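Local coordinates for protein exodeoxyribonuclease (Neisseria meningitidis, PDB 2JC5) that probably cleaves the DNA backbone at apurinic or apyrimidinic sites during DNA repair, using magnesium or manganese as cofactor, at residues S67-V71 against V105-Y109. Residue numbers count along the deposited sequence, not the author numbering.
Sequences SGVAV and VISLY
Stacked beta-sheets are joined mainly through side chains rather than by backbone hydrogen bonds between them, and the centre of this DNase I-like alpha/beta sandwich is a good example. Strand 69-71 of one sheet runs nearly antiparallel (164°) to strand 105-109 of the other; their axes approach to 6.6 Å, with the CA atoms of V71 and S107 6.2 Å apart, and no hydrogen bond joins them. V69 and V71 point across the gap, as do V105, S107 and Y109; A70, I106 and L108 point away, the last two touching helix 117-139 on the other face. V69, in the m rotamer, brings CG1 to 3.5 Å from CB of Y109 and CG2 to 3.7 Å from O of S107. V71, in t, sets CG2 3.7 Å from CB of S107. This serine, also t, is small, consistent with the close approach: its CB lies 3.4 Å from O of A70. At G68 (phi/psi 92/141) a CB would jam against the carbonyl O of S67. The t rotamer of Y109 carries its ring onward alongside S67, whose OG, held by E92 O, meets the ring edge at CD2 (3.3 Å). Y109 is a predicted active-site residue beside D149, its side chain about 5 Å from the bound magnesium. The chemistry implies a mixed seam ending at this tyrosine: valine methyls meet the CB atoms of S107 and Y109, while S107 OG ties the sheets together through V34 O of strand 31-35.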
loop_
_atom_site.group_PDB
_atom_site.type_symbol
_atom_site.label_atom_id
_atom_site.label_comp_id
_atom_site.label_asym_id
_atom_site.label_seq_id
_atom_site.Cartn_x
_atom_site.Cartn_y
_atom_site.Cartn_z
ATOM N N SER A 67 -6.557 11.853 -0.408
ATOM C CA SER A 67 -6.640 10.406 -0.183
ATOM C C SER A 67 -7.130 9.672 -1.440
ATOM O O SER A 67 -6.803 10.095 -2.559
ATOM C CB SER A 67 -7.481 10.155 1.088
ATOM O OG SER A 67 -7.458 8.804 1.486
ATOM N N GLY A 68 -7.864 8.574 -1.275
ATOM C CA GLY A 68 -8.328 7.781 -2.410
ATOM C C GLY A 68 -7.341 6.667 -2.732
ATOM O O GLY A 68 -6.119 6.840 -2.656
ATOM N N VAL A 69 -7.886 5.510 -3.075
ATOM C CA VAL A 69 -7.099 4.363 -3.493
ATOM C C VAL A 69 -7.739 3.708 -4.699
ATOM O O VAL A 69 -8.935 3.900 -4.988
ATOM C CB VAL A 69 -6.966 3.307 -2.345
ATOM C CG1 VAL A 69 -6.257 3.882 -1.104
ATOM C CG2 VAL A 69 -8.324 2.760 -1.972
ATOM N N ALA A 70 -6.928 2.928 -5.408
ATOM C CA ALA A 70 -7.416 2.178 -6.555
ATOM C C ALA A 70 -6.632 0.887 -6.743
ATOM O O ALA A 70 -5.481 0.761 -6.323
ATOM C CB ALA A 70 -7.357 3.017 -7.840
ATOM N N VAL A 71 -7.280 -0.058 -7.419
ATOM C CA VAL A 71 -6.644 -1.286 -7.870
ATOM C C VAL A 71 -6.858 -1.393 -9.372
ATOM O O VAL A 71 -8.007 -1.347 -9.849
ATOM C CB VAL A 71 -7.232 -2.528 -7.204
ATOM C CG1 VAL A 71 -6.599 -3.796 -7.792
ATOM C CG2 VAL A 71 -7.016 -2.526 -5.682
ATOM N N VAL A 105 -6.629 -9.042 -3.811
ATOM C CA VAL A 105 -5.655 -7.986 -3.609
ATOM C C VAL A 105 -6.354 -6.720 -3.140
ATOM O O VAL A 105 -7.388 -6.318 -3.708
ATOM C CB VAL A 105 -4.871 -7.737 -4.894
ATOM C CG1 VAL A 105 -3.821 -6.663 -4.675
ATOM C CG2 VAL A 105 -4.236 -9.023 -5.380
ATOM N N ILE A 106 -5.775 -6.114 -2.107
ATOM C CA ILE A 106 -6.284 -4.901 -1.506
ATOM C C ILE A 106 -5.317 -3.765 -1.752
ATOM O O ILE A 106 -4.095 -3.967 -1.826
ATOM C CB ILE A 106 -6.497 -5.095 0.001
ATOM C CG1 ILE A 106 -7.721 -5.987 0.216
ATOM C CG2 ILE A 106 -6.633 -3.755 0.749
ATOM C CD1 ILE A 106 -7.640 -6.878 1.401
ATOM N N SER A 107 -5.878 -2.577 -1.942
ATOM C CA SER A 107 -5.115 -1.341 -1.878
ATOM C C SER A 107 -5.601 -0.577 -0.641
ATOM O O SER A 107 -6.793 -0.281 -0.532
ATOM C CB SER A 107 -5.319 -0.491 -3.113
ATOM O OG SER A 107 -4.416 0.611 -3.029
ATOM N N LEU A 108 -4.659 -0.271 0.262
ATOM C CA LEU A 108 -4.925 0.301 1.571
ATOM C C LEU A 108 -4.126 1.572 1.765
ATOM O O LEU A 108 -2.933 1.578 1.523
ATOM C CB LEU A 108 -4.484 -0.694 2.650
ATOM C CG LEU A 108 -4.516 -0.189 4.103
ATOM C CD1 LEU A 108 -5.930 -0.006 4.608
ATOM C CD2 LEU A 108 -3.747 -1.134 5.034
ATOM N N TYR A 109 -4.782 2.632 2.230
ATOM C CA TYR A 109 -4.107 3.861 2.608
ATOM C C TYR A 109 -4.455 4.136 4.063
ATOM O O TYR A 109 -5.536 4.653 4.380
ATOM C CB TYR A 109 -4.515 5.016 1.713
ATOM C CG TYR A 109 -3.800 6.321 1.975
ATOM C CD1 TYR A 109 -2.468 6.362 2.370
ATOM C CD2 TYR A 109 -4.463 7.509 1.830
ATOM C CE1 TYR A 109 -1.832 7.542 2.588
ATOM C CE2 TYR A 109 -3.836 8.701 2.064
ATOM C CZ TYR A 109 -2.522 8.721 2.439
ATOM O OH TYR A 109 -1.895 9.929 2.671
#